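Local coordinates for protein phosphoribosylaminoimidazole carboxylase, ATPase subunit (Thermus thermophilus, PDB 3AW8) that probably catalyses the ATP-dependent carboxylation of 5-aminoimidazole ribonucleotide to N5-carboxyaminoimidazole ribonucleotide in purine biosynthesis, and binds AMP in its ATP-grasp nucleotide pocket, at residues Arg99-Phe104 with Leu254-Met259; Gly108-Pro113 with Glu227-Arg232; Arg179-Leu184 with Phe247-Glu252. One frame throughout, in Å; residues are numbered along the deposited sequence.

Interaction 1. Residues Arg99-Phe104 with Leu254-Met259; sequences REKTFF and LLFNEM. With AMP (adenosine monophosphate), chain C.
Glu100 OE1 takes the backbone N-H of Met259 in a bond of 2.6 Å, bent to 149° at the hydrogen and reaching the oxygen from above the carboxylate plane. The bond ties helix 97-107 to strand 253-260, which ends the large antiparallel sheet of the ATP-grasp fold within this chain. Just before Met259 the strand carries a classic beta bulge, in which Asn257 and Glu258 both face Glu246. Glu100 reaches across because its CG lies anti to the backbone N (chi1 -152°) and the chain beyond is extended. On the way, its CG passes the edge of the Phe256 ring, 3.4 Å from CZ and in the ring plane. Phe104 covers one face of that ring in a face-to-face stack, with centroids 3.7 Å apart and planes 7° from parallel. Over the opposite face, offset toward the rim, lies the backbone N of Glu258. Two flat apolar rings suit this buried interface, and Met259 extends it, its CE lying in the plane of the Phe104 ring at the edge, 3.5 Å from CE1. Lys101 adds a weak bond from NZ to Phe256 O, and the same ammonium makes a long, weak ion pair with Glu172. Asn257 is predicted to bind ATP. The CB of Glu258 is directed away from the helix, and its OE1 lies 2.8 Å from AMP O1P, while Glu258 OE2 is 5.3 Å from Glu100 OE2.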
loop_
_atom_site.group_PDB
_atom_site.type_symbol
_atom_site.label_atom_id
_atom_site.label_comp_id
_atom_site.label_asym_id
_atom_site.label_seq_id
_atom_site.Cartn_x
_atom_site.Cartn_y
_atom_site.Cartn_z
ATOM N N ARG A 99 8.369 16.432 -31.907
ATOM C CA ARG A 99 9.639 16.174 -31.243
ATOM C C ARG A 99 9.637 14.751 -30.694
ATOM O O ARG A 99 10.680 14.105 -30.605
ATOM C CB ARG A 99 9.843 17.195 -30.112
ATOM C CG ARG A 99 11.074 16.988 -29.235
ATOM C CD ARG A 99 12.365 17.252 -29.972
ATOM N NE ARG A 99 13.512 17.210 -29.066
ATOM C CZ ARG A 99 13.741 18.099 -28.100
ATOM N NH1 ARG A 99 12.902 19.112 -27.910
ATOM N NH2 ARG A 99 14.808 17.973 -27.319
ATOM N N GLU A 100 8.449 14.261 -30.348
ATOM C CA GLU A 100 8.289 12.917 -29.796
ATOM C C GLU A 100 8.514 11.854 -30.872
ATOM O O GLU A 100 9.337 10.944 -30.708
ATOM C CB GLU A 100 6.883 12.774 -29.210
ATOM C CG GLU A 100 6.758 11.780 -28.077
ATOM C CD GLU A 100 5.350 11.735 -27.508
ATOM O OE1 GLU A 100 5.157 11.168 -26.410
ATOM O OE2 GLU A 100 4.432 12.266 -28.168
ATOM N N LYS A 101 7.776 11.982 -31.971
ATOM C CA LYS A 101 7.876 11.052 -33.088
ATOM C C LYS A 101 9.277 11.009 -33.707
ATOM O O LYS A 101 9.820 9.930 -33.952
ATOM C CB LYS A 101 6.855 11.421 -34.168
ATOM C CG LYS A 101 5.622 10.529 -34.236
ATOM C CD LYS A 101 4.716 10.703 -33.037
ATOM C CE LYS A 101 3.291 10.245 -33.350
ATOM N NZ LYS A 101 3.209 8.824 -33.798
ATOM N N THR A 102 9.861 12.177 -33.964
ATOM C CA THR A 102 11.193 12.225 -34.563
ATOM C C THR A 102 12.197 11.531 -33.662
ATOM O O THR A 102 13.035 10.763 -34.135
ATOM C CB THR A 102 11.686 13.671 -34.801
ATOM O OG1 THR A 102 11.979 14.294 -33.545
ATOM C CG2 THR A 102 10.633 14.483 -35.536
ATOM N N PHE A 103 12.107 11.802 -32.362
ATOM C CA PHE A 103 13.013 11.196 -31.388
ATOM C C PHE A 103 13.000 9.665 -31.461
ATOM O O PHE A 103 14.053 9.032 -31.575
ATOM C CB PHE A 103 12.654 11.671 -29.975
ATOM C CG PHE A 103 13.381 10.937 -28.879
ATOM C CD1 PHE A 103 12.806 9.825 -28.267
ATOM C CD2 PHE A 103 14.637 11.355 -28.456
ATOM C CE1 PHE A 103 13.470 9.141 -27.247
ATOM C CE2 PHE A 103 15.308 10.677 -27.439
ATOM C CZ PHE A 103 14.723 9.568 -26.834
ATOM N N PHE A 104 11.812 9.070 -31.397
ATOM C CA PHE A 104 11.711 7.617 -31.469
ATOM C C PHE A 104 12.031 7.136 -32.875
ATOM O O PHE A 104 12.653 6.087 -33.056
ATOM C CB PHE A 104 10.311 7.141 -31.044
ATOM C CG PHE A 104 10.172 6.926 -29.565
ATOM C CD1 PHE A 104 10.103 8.006 -28.693
ATOM C CD2 PHE A 104 10.175 5.643 -29.036
ATOM C CE1 PHE A 104 10.044 7.813 -27.317
ATOM C CE2 PHE A 104 10.116 5.438 -27.659
ATOM C CZ PHE A 104 10.051 6.528 -26.797
ATOM N N LEU A 254 4.861 -3.071 -33.503
ATOM C CA LEU A 254 4.606 -2.057 -32.494
ATOM C C LEU A 254 4.987 -0.695 -33.065
ATOM O O LEU A 254 6.121 -0.498 -33.506
ATOM C CB LEU A 254 5.443 -2.328 -31.237
ATOM C CG LEU A 254 5.203 -3.584 -30.396
ATOM C CD1 LEU A 254 6.216 -3.627 -29.264
ATOM C CD2 LEU A 254 3.787 -3.582 -29.841
ATOM N N LEU A 255 4.035 0.232 -33.064
ATOM C CA LEU A 255 4.272 1.585 -33.561
ATOM C C LEU A 255 4.166 2.570 -32.391
ATOM O O LEU A 255 3.103 2.705 -31.780
ATOM C CB LEU A 255 3.233 1.951 -34.622
ATOM C CG LEU A 255 3.016 0.980 -35.784
ATOM C CD1 LEU A 255 1.936 1.531 -36.701
ATOM C CD2 LEU A 255 4.317 0.772 -36.544
ATOM N N PHE A 256 5.265 3.249 -32.077
ATOM C CA PHE A 256 5.269 4.214 -30.984
ATOM C C PHE A 256 4.178 5.255 -31.159
ATOM O O PHE A 256 4.089 5.890 -32.204
ATOM C CB PHE A 256 6.617 4.929 -30.906
ATOM C CG PHE A 256 6.612 6.124 -29.990
ATOM C CD1 PHE A 256 6.712 5.965 -28.614
ATOM C CD2 PHE A 256 6.470 7.410 -30.503
ATOM C CE1 PHE A 256 6.670 7.075 -27.759
ATOM C CE2 PHE A 256 6.426 8.520 -29.657
ATOM C CZ PHE A 256 6.526 8.351 -28.285
ATOM N N ASN A 257 3.356 5.433 -30.131
ATOM C CA ASN A 257 2.281 6.420 -30.168
ATOM C C ASN A 257 2.586 7.601 -29.246
ATOM O O ASN A 257 2.663 8.735 -29.703
ATOM C CB ASN A 257 0.946 5.775 -29.769
ATOM C CG ASN A 257 -0.139 6.805 -29.452
ATOM O OD1 ASN A 257 -0.381 7.730 -30.224
ATOM N ND2 ASN A 257 -0.799 6.639 -28.311
ATOM N N GLU A 258 2.766 7.326 -27.953
ATOM C CA GLU A 258 3.049 8.364 -26.955
ATOM C C GLU A 258 4.010 7.917 -25.866
ATOM O O GLU A 258 4.126 6.728 -25.568
ATOM C CB GLU A 258 1.767 8.806 -26.246
ATOM C CG GLU A 258 0.927 9.825 -26.966
ATOM C CD GLU A 258 -0.249 10.293 -26.124
ATOM O OE1 GLU A 258 -1.118 9.455 -25.789
ATOM O OE2 GLU A 258 -0.302 11.499 -25.797
ATOM N N MET A 259 4.687 8.888 -25.263
ATOM C CA MET A 259 5.595 8.612 -24.163
ATOM C C MET A 259 5.260 9.593 -23.042
ATOM O O MET A 259 4.891 10.739 -23.294
ATOM C CB MET A 259 7.061 8.755 -24.598
ATOM C CG MET A 259 7.582 10.174 -24.731
ATOM S SD MET A 259 8.960 10.487 -23.583
ATOM C CE MET A 259 10.345 9.882 -24.519
HETATM P P AMP C . -3.989 11.047 -27.591
HETATM O O1P AMP C . -3.592 10.623 -26.221
HETATM O O2P AMP C . -2.928 10.466 -28.663
HETATM O O3P AMP C . -4.010 12.655 -27.667
HETATM O "O5'" AMP C . -5.477 10.488 -27.932
HETATM C "C5'" AMP C . -5.446 9.049 -27.904
HETATM C "C4'" AMP C . -6.754 8.490 -28.497
HETATM O "O4'" AMP C . -6.882 8.819 -29.919
HETATM C "C3'" AMP C . -6.821 6.956 -28.378
HETATM O "O3'" AMP C . -8.137 6.542 -27.988
HETATM C "C2'" AMP C . -6.428 6.435 -29.767
HETATM O "O2'" AMP C . -7.172 5.257 -30.108
HETATM C "C1'" AMP C . -6.711 7.609 -30.732
HETATM N N9 AMP C . -5.592 7.780 -31.692
HETATM C C8 AMP C . -4.485 8.574 -31.528
HETATM N N7 AMP C . -3.704 8.490 -32.566
HETATM C C5 AMP C . -4.246 7.645 -33.465
HETATM C C6 AMP C . -3.869 7.167 -34.750
HETATM N N6 AMP C . -2.689 7.587 -35.339
HETATM N N1 AMP C . -4.685 6.294 -35.385
HETATM C C2 AMP C . -5.832 5.874 -34.833
HETATM N N3 AMP C . -6.222 6.301 -33.628
HETATM C C4 AMP C . -5.472 7.172 -32.917
#

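Interaction 2. Residues Gly108-Pro113 with Glu227-Arg232; sequences GVPTPP and EAYALR
The ring of Tyr229 meets Val109 and Pro110 obliquely, Val109 CG1 lying 3.3 Å from Tyr229 CD1, while one face of the Arg232 guanidinium has Ala228 O of its own helix beneath its rim. Gly108 closes helix 97-107 with a Schellman motif, and the chain that follows passes beside helix 220-237 on its way to strand 114-117, all within the ATP-grasp region. Glycine fits the closing position because phi is 96°, where a CB would be jammed against the preceding carbonyl oxygen. The Val109 and Tyr229 side chains slide past each other in opposite directions; CG1 makes the contact, anti to the carbonyl carbon of its own residue. Pro110 instead crosses the tyrosine at about a right angle and sets its CD 3.7 Å from Tyr229 CZ. The same CD is 3.5 Å from Tyr229 OH, a hydroxyl hydrogen-bonded to Lys225 one helical turn back. Tyrosine suits the place because its ring carbons pack on Val109 and Pro110 while the hydroxyl can still bond to Lys225. An alanine in place of Tyr229 would probably leave Pro110 CD without its partner and Lys225 NZ without the hydroxyl, opening a gap beside Val109. Arg232 bends at chi2 and chi3; its NE makes a weak hydrogen bond to Leu107 O, in the last turn of helix 97-107, and its NH2 stands 3.9 Å from Gly108 O.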
loop_
_atom_site.group_PDB
_atom_site.type_symbol
_atom_site.label_atom_id
_atom_site.label_comp_id
_atom_site.label_asym_id
_atom_site.label_seq_id
_atom_site.Cartn_x
_atom_site.Cartn_y
_atom_site.Cartn_z
ATOM N N GLY A 108 15.126 4.239 -34.101
ATOM C CA GLY A 108 14.925 3.043 -34.893
ATOM C C GLY A 108 13.657 2.306 -34.520
ATOM O O GLY A 108 13.532 1.108 -34.779
ATOM N N VAL A 109 12.712 3.015 -33.910
ATOM C CA VAL A 109 11.457 2.391 -33.521
ATOM C C VAL A 109 10.332 2.872 -34.440
ATOM O O VAL A 109 10.198 4.066 -34.717
ATOM C CB VAL A 109 11.098 2.691 -32.025
ATOM C CG1 VAL A 109 12.343 2.583 -31.154
ATOM C CG2 VAL A 109 10.477 4.058 -31.891
ATOM N N PRO A 110 9.521 1.932 -34.941
ATOM C CA PRO A 110 8.397 2.215 -35.835
ATOM C C PRO A 110 7.413 3.243 -35.282
ATOM O O PRO A 110 7.101 3.242 -34.094
ATOM C CB PRO A 110 7.749 0.846 -36.009
ATOM C CG PRO A 110 8.915 -0.086 -35.916
ATOM C CD PRO A 110 9.684 0.481 -34.749
ATOM N N THR A 111 6.929 4.118 -36.156
ATOM C CA THR A 111 5.962 5.141 -35.775
ATOM C C THR A 111 5.036 5.324 -36.963
ATOM O O THR A 111 5.448 5.135 -38.103
ATOM C CB THR A 111 6.633 6.509 -35.488
ATOM O OG1 THR A 111 6.991 7.135 -36.727
ATOM C CG2 THR A 111 7.887 6.331 -34.639
ATOM N N PRO A 112 3.772 5.692 -36.720
ATOM C CA PRO A 112 2.852 5.884 -37.842
ATOM C C PRO A 112 3.438 6.920 -38.793
ATOM O O PRO A 112 4.283 7.724 -38.399
ATOM C CB PRO A 112 1.584 6.407 -37.167
ATOM C CG PRO A 112 1.657 5.822 -35.798
ATOM C CD PRO A 112 3.110 5.991 -35.441
ATOM N N PRO A 113 3.017 6.907 -40.066
ATOM C CA PRO A 113 3.584 7.918 -40.958
ATOM C C PRO A 113 3.128 9.279 -40.441
ATOM O O PRO A 113 1.932 9.497 -40.223
ATOM C CB PRO A 113 2.971 7.561 -42.309
ATOM C CG PRO A 113 1.644 6.965 -41.928
ATOM C CD PRO A 113 2.026 6.078 -40.773
ATOM N N GLU A 227 10.530 -3.990 -24.837
ATOM C CA GLU A 227 11.601 -3.709 -23.899
ATOM C C GLU A 227 12.818 -3.135 -24.609
ATOM O O GLU A 227 13.490 -2.244 -24.088
ATOM C CB GLU A 227 11.975 -4.980 -23.136
ATOM C CG GLU A 227 10.855 -5.501 -22.253
ATOM C CD GLU A 227 11.301 -6.625 -21.340
ATOM O OE1 GLU A 227 12.310 -6.440 -20.634
ATOM O OE2 GLU A 227 10.646 -7.689 -21.320
ATOM N N ALA A 228 13.093 -3.644 -25.807
ATOM C CA ALA A 228 14.227 -3.186 -26.596
ATOM C C ALA A 228 14.051 -1.712 -26.966
ATOM O O ALA A 228 14.968 -0.897 -26.800
ATOM C CB ALA A 228 14.353 -4.033 -27.845
ATOM N N TYR A 229 12.872 -1.370 -27.472
ATOM C CA TYR A 229 12.599 0.010 -27.836
ATOM C C TYR A 229 12.730 0.883 -26.586
ATOM O O TYR A 229 13.292 1.981 -26.630
ATOM C CB TYR A 229 11.179 0.152 -28.399
ATOM C CG TYR A 229 10.896 -0.648 -29.656
ATOM C CD1 TYR A 229 11.786 -0.643 -30.729
ATOM C CD2 TYR A 229 9.705 -1.353 -29.797
ATOM C CE1 TYR A 229 11.494 -1.315 -31.916
ATOM C CE2 TYR A 229 9.400 -2.030 -30.980
ATOM C CZ TYR A 229 10.299 -2.004 -32.039
ATOM O OH TYR A 229 9.986 -2.637 -33.223
ATOM N N ALA A 230 12.219 0.380 -25.467
ATOM C CA ALA A 230 12.253 1.114 -24.207
ATOM C C ALA A 230 13.667 1.364 -23.706
ATOM O O ALA A 230 13.965 2.441 -23.188
ATOM C CB ALA A 230 11.458 0.368 -23.156
ATOM N N LEU A 231 14.535 0.371 -23.858
ATOM C CA LEU A 231 15.915 0.497 -23.408
ATOM C C LEU A 231 16.606 1.597 -24.206
ATOM O O LEU A 231 17.360 2.417 -23.662
ATOM C CB LEU A 231 16.656 -0.825 -23.607
ATOM C CG LEU A 231 17.572 -1.283 -22.470
ATOM C CD1 LEU A 231 18.323 -2.521 -22.914
ATOM C CD2 LEU A 231 18.540 -0.180 -22.087
ATOM N N ARG A 232 16.343 1.613 -25.507
ATOM C CA ARG A 232 16.948 2.609 -26.368
ATOM C C ARG A 232 16.543 4.014 -25.939
ATOM O O ARG A 232 17.386 4.901 -25.809
ATOM C CB ARG A 232 16.564 2.348 -27.830
ATOM C CG ARG A 232 17.241 1.106 -28.415
ATOM C CD ARG A 232 17.519 1.255 -29.917
ATOM N NE ARG A 232 16.413 0.806 -30.760
ATOM C CZ ARG A 232 16.097 -0.472 -30.960
ATOM N NH1 ARG A 232 16.804 -1.438 -30.378
ATOM N NH2 ARG A 232 15.071 -0.783 -31.742
#

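Interaction 3. Residues Arg179-Leu184 with Phe247-Glu252; sequences REVSLL and FFQVGE. With AMP (adenosine monophosphate), chain C.
Strands 179-184 and 247-250 run antiparallel, with Arg179-Gln249 and Val181-Phe247 as hydrogen-bonded pairs and Glu180-Phe248 as the non-hydrogen-bonded pair between them. Phe247 N reaches Val181 O at 2.8 Å and Gln249 N reaches Arg179 O at 2.9 Å, whereas the return bond from Arg179 N is weak. On the face bearing Arg179, Val181, Phe247 and Gln249, arginine and glutamine lie side by side and point the same way. Gln249 OE1 is gripped side-on by two nitrogens, Arg179 NE at 2.7 Å and Arg179 NH1 at 2.9 Å. The oxygen OE1 lies in the guanidinium plane, with NH1 on a lone pair of the amide oxygen and NE above the carbonyl plane. The amide is turned 75° against the guanidinium, and its own NE2 bonds to Gly251 O, so both polar atoms of the amide are engaged. Arg179 NH2 has further partners in Glu200, a salt bridge, and Pro216 O. The other face belongs to the nucleotide pocket of the ATP-grasp fold, and alternation along the strands puts Glu180 and Phe248 there together. Glu180 OE1 accepts a hydrogen bond of 3.1 Å from AMP O2', an acid well suited to a ribose hydroxyl. Phe248 approaches the adenine obliquely, its CZ 3.5 Å from AMP C5, and its ring also meets that of Phe177, another residue of the pocket. Phe248 CE1 also touches Glu180 OE2. One water donates to Glu180 OE2 at 3.1 Å and to Phe247 O at 2.8 Å.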
loop_
_atom_site.group_PDB
_atom_site.type_symbol
_atom_site.label_atom_id
_atom_site.label_comp_id
_atom_site.label_asym_id
_atom_site.label_seq_id
_atom_site.Cartn_x
_atom_site.Cartn_y
_atom_site.Cartn_z
ATOM N N ARG A 179 -4.980 -3.593 -31.318
ATOM C CA ARG A 179 -5.209 -3.068 -29.980
ATOM C C ARG A 179 -4.119 -2.067 -29.623
ATOM O O ARG A 179 -3.149 -1.882 -30.366
ATOM C CB ARG A 179 -5.196 -4.195 -28.948
ATOM C CG ARG A 179 -3.842 -4.873 -28.812
ATOM C CD ARG A 179 -3.867 -5.974 -27.768
ATOM N NE ARG A 179 -2.618 -6.724 -27.781
ATOM C CZ ARG A 179 -2.360 -7.759 -26.991
ATOM N NH1 ARG A 179 -1.187 -8.383 -27.074
ATOM N NH2 ARG A 179 -3.275 -8.169 -26.120
ATOM N N GLU A 180 -4.301 -1.420 -28.479
ATOM C CA GLU A 180 -3.342 -0.462 -27.971
ATOM C C GLU A 180 -2.692 -1.123 -26.767
ATOM O O GLU A 180 -3.358 -1.798 -25.985
ATOM C CB GLU A 180 -4.045 0.834 -27.559
ATOM C CG GLU A 180 -4.299 1.775 -28.725
ATOM C CD GLU A 180 -5.022 3.044 -28.321
ATOM O OE1 GLU A 180 -6.270 3.017 -28.228
ATOM O OE2 GLU A 180 -4.342 4.069 -28.087
ATOM N N VAL A 181 -1.382 -0.969 -26.640
ATOM C CA VAL A 181 -0.676 -1.546 -25.512
ATOM C C VAL A 181 0.354 -0.544 -25.020
ATOM O O VAL A 181 0.663 0.427 -25.706
ATOM C CB VAL A 181 0.022 -2.890 -25.889
ATOM C CG1 VAL A 181 -1.023 -3.904 -26.336
ATOM C CG2 VAL A 181 1.070 -2.672 -26.973
ATOM N N SER A 182 0.871 -0.762 -23.819
ATOM C CA SER A 182 1.875 0.140 -23.276
ATOM C C SER A 182 2.862 -0.662 -22.463
ATOM O O SER A 182 2.532 -1.725 -21.937
ATOM C CB SER A 182 1.229 1.212 -22.393
ATOM O OG SER A 182 0.776 0.659 -21.177
ATOM N N LEU A 183 4.082 -0.154 -22.373
ATOM C CA LEU A 183 5.118 -0.831 -21.613
ATOM C C LEU A 183 5.708 0.128 -20.597
ATOM O O LEU A 183 6.287 1.150 -20.966
ATOM C CB LEU A 183 6.225 -1.336 -22.545
ATOM C CG LEU A 183 7.379 -2.038 -21.824
ATOM C CD1 LEU A 183 7.460 -3.476 -22.284
ATOM C CD2 LEU A 183 8.684 -1.316 -22.093
ATOM N N LEU A 184 5.538 -0.179 -19.318
ATOM C CA LEU A 184 6.106 0.665 -18.284
ATOM C C LEU A 184 7.525 0.155 -18.063
ATOM O O LEU A 184 7.736 -1.033 -17.840
ATOM C CB LEU A 184 5.299 0.569 -16.980
ATOM C CG LEU A 184 3.867 1.110 -16.956
ATOM C CD1 LEU A 184 3.834 2.454 -17.642
ATOM C CD2 LEU A 184 2.915 0.154 -17.656
ATOM N N PHE A 247 2.208 2.010 -27.421
ATOM C CA PHE A 247 2.329 1.608 -28.820
ATOM C C PHE A 247 0.987 1.162 -29.392
ATOM O O PHE A 247 0.014 0.964 -28.663
ATOM C CB PHE A 247 3.310 0.439 -28.988
ATOM C CG PHE A 247 4.696 0.722 -28.502
ATOM C CD1 PHE A 247 5.027 0.546 -27.165
ATOM C CD2 PHE A 247 5.682 1.144 -29.386
ATOM C CE1 PHE A 247 6.323 0.782 -26.712
ATOM C CE2 PHE A 247 6.982 1.385 -28.946
ATOM C CZ PHE A 247 7.305 1.204 -27.609
ATOM N N PHE A 248 0.951 1.031 -30.713
ATOM C CA PHE A 248 -0.221 0.537 -31.419
ATOM C C PHE A 248 0.237 -0.846 -31.849
ATOM O O PHE A 248 1.360 -0.990 -32.337
ATOM C CB PHE A 248 -0.508 1.358 -32.673
ATOM C CG PHE A 248 -1.141 2.677 -32.402
ATOM C CD1 PHE A 248 -2.324 2.757 -31.683
ATOM C CD2 PHE A 248 -0.571 3.847 -32.887
ATOM C CE1 PHE A 248 -2.935 3.991 -31.450
ATOM C CE2 PHE A 248 -1.174 5.085 -32.659
ATOM C CZ PHE A 248 -2.358 5.154 -31.939
ATOM N N GLN A 249 -0.593 -1.865 -31.653
ATOM C CA GLN A 249 -0.203 -3.207 -32.074
ATOM C C GLN A 249 -0.947 -3.588 -33.346
ATOM O O GLN A 249 -2.170 -3.740 -33.345
ATOM C CB GLN A 249 -0.494 -4.255 -30.994
ATOM C CG GLN A 249 0.211 -5.585 -31.272
ATOM C CD GLN A 249 -0.259 -6.733 -30.386
ATOM O OE1 GLN A 249 -0.360 -6.597 -29.166
ATOM N NE2 GLN A 249 -0.533 -7.878 -31.003
ATOM N N VAL A 250 -0.200 -3.713 -34.438
ATOM C CA VAL A 250 -0.770 -4.104 -35.721
ATOM C C VAL A 250 -0.064 -5.410 -36.073
ATOM O O VAL A 250 1.131 -5.419 -36.393
ATOM C CB VAL A 250 -0.497 -3.047 -36.824
ATOM C CG1 VAL A 250 -1.363 -3.334 -38.043
ATOM C CG2 VAL A 250 -0.781 -1.655 -36.298
ATOM N N GLY A 251 -0.802 -6.511 -35.980
ATOM C CA GLY A 251 -0.227 -7.811 -36.257
ATOM C C GLY A 251 0.773 -8.172 -35.175
ATOM O O GLY A 251 0.397 -8.533 -34.059
ATOM N N GLU A 252 2.052 -8.080 -35.515
ATOM C CA GLU A 252 3.128 -8.376 -34.582
ATOM C C GLU A 252 4.084 -7.200 -34.591
ATOM O O GLU A 252 5.261 -7.321 -34.237
ATOM C CB GLU A 252 3.863 -9.654 -34.984
ATOM C CG GLU A 252 3.116 -10.923 -34.612
ATOM C CD GLU A 252 2.805 -11.001 -33.122
ATOM O OE1 GLU A 252 3.756 -11.001 -32.304
ATOM O OE2 GLU A 252 1.605 -11.059 -32.769
HETATM P P AMP C . -3.989 11.047 -27.591
HETATM O O1P AMP C . -3.592 10.623 -26.221
HETATM O O2P AMP C . -2.928 10.466 -28.663
HETATM O O3P AMP C . -4.010 12.655 -27.667
HETATM O "O5'" AMP C . -5.477 10.488 -27.932
HETATM C "C5'" AMP C . -5.446 9.049 -27.904
HETATM C "C4'" AMP C . -6.754 8.490 -28.497
HETATM O "O4'" AMP C . -6.882 8.819 -29.919
HETATM C "C3'" AMP C . -6.821 6.956 -28.378
HETATM O "O3'" AMP C . -8.137 6.542 -27.988
HETATM C "C2'" AMP C . -6.428 6.435 -29.767
HETATM O "O2'" AMP C . -7.172 5.257 -30.108
HETATM C "C1'" AMP C . -6.711 7.609 -30.732
HETATM N N9 AMP C . -5.592 7.780 -31.692
HETATM C C8 AMP C . -4.485 8.574 -31.528
HETATM N N7 AMP C . -3.704 8.490 -32.566
HETATM C C5 AMP C . -4.246 7.645 -33.465
HETATM C C6 AMP C . -3.869 7.167 -34.750
HETATM N N6 AMP C . -2.689 7.587 -35.339
HETATM N N1 AMP C . -4.685 6.294 -35.385
HETATM C C2 AMP C . -5.832 5.874 -34.833
HETATM N N3 AMP C . -6.222 6.301 -33.628
HETATM C C4 AMP C . -5.472 7.172 -32.917
HETATM O O HOH W 1 -1.332 3.232 -27.788
#

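Interactions 1 and 3 are buried and involve neighbouring strands of one sheet, 253-260 and 241-250, which are probably hydrogen-bonded through Phe248 N and Leu255 O; both also border AMP, one at the phosphate and the other at the ribose and adenine. Interaction 2 is only partly buried, lies farther from the nucleotide and has no hydrogen bond between its segments. Its loop continues directly from the helix of interaction 1 and probably bonds back to the strand, Phe256 N to Pro110 O. Chemistry follows place: stacked rings with a buried acid where helix covers strand, apolar contacts where the loop lies against a helix, and backbone pairing with a charged-to-amide grip within the sheet.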